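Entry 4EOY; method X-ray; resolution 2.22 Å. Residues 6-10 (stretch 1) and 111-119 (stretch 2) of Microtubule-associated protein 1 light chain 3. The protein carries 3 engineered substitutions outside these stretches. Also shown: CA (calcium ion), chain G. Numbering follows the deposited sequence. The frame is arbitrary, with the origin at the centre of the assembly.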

# COMPACT_ATOMS: atom_id res chain seq x y z
N PRO A 6 3.70 14.53 -2.26
CA PRO A 6 3.65 14.43 -0.80
C PRO A 6 3.48 12.98 -0.33
O PRO A 6 2.58 12.27 -0.81
CB PRO A 6 2.43 15.28 -0.44
CG PRO A 6 1.57 15.26 -1.66
CD PRO A 6 2.51 15.18 -2.82
N SER A 7 4.35 12.56 0.60
CA SER A 7 4.35 11.19 1.13
C SER A 7 4.38 11.17 2.67
O SER A 7 4.39 12.23 3.32
CB SER A 7 5.55 10.41 0.57
OG SER A 7 5.69 9.13 1.18
N LEU A 8 4.40 9.97 3.24
CA LEU A 8 4.39 9.78 4.69
C LEU A 8 5.70 10.22 5.34
O LEU A 8 5.73 10.59 6.52
CB LEU A 8 4.13 8.31 5.02
CG LEU A 8 3.67 8.03 6.45
CD1 LEU A 8 2.18 8.28 6.58
CD2 LEU A 8 4.00 6.59 6.81
N LYS A 9 6.78 10.20 4.56
CA LYS A 9 8.09 10.66 5.02
C LYS A 9 8.08 12.16 5.34
O LYS A 9 8.81 12.62 6.22
CB LYS A 9 9.15 10.34 3.97
CG LYS A 9 9.30 8.85 3.71
CD LYS A 9 10.40 8.53 2.72
CE LYS A 9 10.74 7.05 2.75
NZ LYS A 9 11.71 6.68 1.69
N ASP A 10 7.24 12.90 4.63
CA ASP A 10 7.09 14.33 4.86
C ASP A 10 6.16 14.60 6.05
O ASP A 10 6.21 15.66 6.69
CB ASP A 10 6.55 15.02 3.60
CG ASP A 10 7.22 14.51 2.31
OD1 ASP A 10 8.19 13.72 2.38
OD2 ASP A 10 6.76 14.88 1.22
N LYS A 111 11.78 -3.57 1.28
CA LYS A 111 11.43 -2.83 2.49
C LYS A 111 12.32 -1.60 2.67
O LYS A 111 13.53 -1.64 2.46
CB LYS A 111 11.51 -3.78 3.71
CG LYS A 111 12.02 -3.20 5.01
CD LYS A 111 12.34 -4.32 6.00
CE LYS A 111 13.67 -4.99 5.68
NZ LYS A 111 13.87 -6.26 6.44
N ASP A 112 11.70 -0.49 3.05
CA ASP A 112 12.41 0.74 3.32
C ASP A 112 13.15 0.62 4.66
O ASP A 112 12.77 -0.15 5.52
CB ASP A 112 11.40 1.88 3.36
CG ASP A 112 12.04 3.25 3.32
OD1 ASP A 112 12.67 3.64 4.32
OD2 ASP A 112 11.90 3.94 2.29
N GLU A 113 14.20 1.41 4.82
CA GLU A 113 14.97 1.42 6.05
C GLU A 113 14.11 1.75 7.27
O GLU A 113 14.39 1.28 8.37
CB GLU A 113 16.14 2.41 5.94
CG GLU A 113 17.04 2.44 7.16
CD GLU A 113 18.44 2.94 6.86
OE1 GLU A 113 18.59 3.84 6.01
OE2 GLU A 113 19.40 2.43 7.48
N ASP A 114 13.06 2.55 7.08
CA ASP A 114 12.15 2.89 8.18
C ASP A 114 11.20 1.74 8.59
O ASP A 114 10.42 1.89 9.54
CB ASP A 114 11.37 4.19 7.88
CG ASP A 114 10.38 4.06 6.72
OD1 ASP A 114 10.14 2.95 6.22
OD2 ASP A 114 9.84 5.10 6.33
N GLY A 115 11.26 0.61 7.89
CA GLY A 115 10.45 -0.57 8.22
C GLY A 115 9.22 -0.78 7.33
O GLY A 115 8.61 -1.84 7.37
N TYR A 116 8.87 0.23 6.53
CA TYR A 116 7.68 0.18 5.69
C TYR A 116 7.98 -0.39 4.31
O TYR A 116 9.07 -0.20 3.76
CB TYR A 116 7.07 1.59 5.51
CG TYR A 116 6.21 2.06 6.65
CD1 TYR A 116 4.96 1.48 6.89
CD2 TYR A 116 6.64 3.08 7.50
CE1 TYR A 116 4.16 1.89 7.95
CE2 TYR A 116 5.85 3.49 8.57
CZ TYR A 116 4.61 2.89 8.79
OH TYR A 116 3.80 3.29 9.84
N LEU A 117 6.99 -1.09 3.74
CA LEU A 117 7.00 -1.38 2.33
C LEU A 117 6.21 -0.29 1.60
O LEU A 117 4.98 -0.18 1.76
CB LEU A 117 6.40 -2.75 2.04
CG LEU A 117 6.48 -3.19 0.57
CD1 LEU A 117 7.94 -3.36 0.19
CD2 LEU A 117 5.67 -4.46 0.34
N TYR A 118 6.92 0.50 0.80
CA TYR A 118 6.29 1.59 0.06
C TYR A 118 5.90 1.11 -1.31
O TYR A 118 6.72 0.51 -2.03
CB TYR A 118 7.23 2.78 -0.05
CG TYR A 118 7.37 3.58 1.23
CD1 TYR A 118 8.32 3.24 2.17
CD2 TYR A 118 6.56 4.67 1.47
CE1 TYR A 118 8.44 3.97 3.34
CE2 TYR A 118 6.69 5.41 2.63
CZ TYR A 118 7.63 5.04 3.57
OH TYR A 118 7.73 5.78 4.73
N MET A 119 4.65 1.32 -1.65
CA MET A 119 4.13 0.94 -2.96
C MET A 119 3.40 2.13 -3.58
O MET A 119 2.81 2.96 -2.88
CB MET A 119 3.19 -0.26 -2.84
CG MET A 119 3.92 -1.53 -2.42
SD MET A 119 2.79 -2.92 -2.50
CE MET A 119 2.57 -3.13 -4.27
CA CA G . 0.72 11.20 -1.17
O HOH W 1 0.66 12.59 1.22
O HOH W 2 -1.33 9.53 -1.13
O HOH W 3 1.54 11.09 -3.30

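The most unusual feature of this contact is the double use of one lysine: Lys9 reaches across the ring of Tyr118 and ends in a salt bridge with Asp112. Its NZ lies 2.8 Å from OD2 of Asp112, close enough for a charged hydrogen bond donated by the ammonium group, while the same NZ sits 4.9 Å from the centroid of the Tyr118 ring. The line from centroid to nitrogen is 22° off the ring normal, so the charge stands over the ring face and qualifies as a cation-pi interaction.

The conformation of Lys9 explains how it covers this distance. Its CA-to-CB bond points sideways relative to the other stretch, and CA of Lys9 is 9.3 Å from CA of Asp114, the nearest CA across the contact. With chi1 at m and chi2 to chi4 all t, the side chain is almost fully extended, and its end comes nearer than its beginning. On the way its CG passes 3.6 Å from OH of Tyr118. A long aliphatic chain tipped by a cation suits this place, because methylene groups can lie against the tyrosine while the charge travels on to the carboxylate. Lys9 also has the largest area covered by the opposing stretch, 68 Å² of the residue.

The receiving side is held by its own hydrogen bonds. Asp112 to Gly115 form a type I turn, closed by Gly115 N to Asp112 O at 2.9 Å. Asp112 divides its carboxylate: OD1 accepts the amide N of Asp114 at 3.0 Å with a nearly linear angle of 176°, and OD2 takes the lysine. Asp114 does similar work, OD1 accepting the amide N of Tyr116 at 3.0 Å and OD2 accepting the hydroxyl OH of Tyr118 at 2.7 Å. That last bond ties the Tyr118 ring, over whose face Lys9 NZ stands, to the turn. Gly115 has phi/psi of 102/-12, where a CB would be jammed against the preceding carbonyl O; the backbone angles alone therefore call for glycine.

A separate apolar contact lies some 9 Å from the salt bridge, Leu8 CD2 being 9.3 Å from Lys9 NZ. Leu8, buried and with its CA-to-CB bond directed toward the other stretch, brings CD2 to 4.0 Å from CE2 of Tyr116; the same CD2 is 4.3 Å from OH of Tyr118. The branched leucine (chi1 t, chi2 p) supplies a methyl group to the aromatic carbons without needing a polar partner. Ser7 adds a marginal approach, its OG 4.1 Å from CE2 of Tyr118.

Across the whole contact 238 Å² is buried, summed over both sides, and Tyr118 contributes the most within its stretch, with 54 Å² covered. Leu117 and Met119, its neighbours in the strand, do not touch stretch 1. No backbone hydrogen bond crosses between the stretches: side chains make the contact, and the Lys9 to Asp112 salt bridge contains the only hydrogen bond between them.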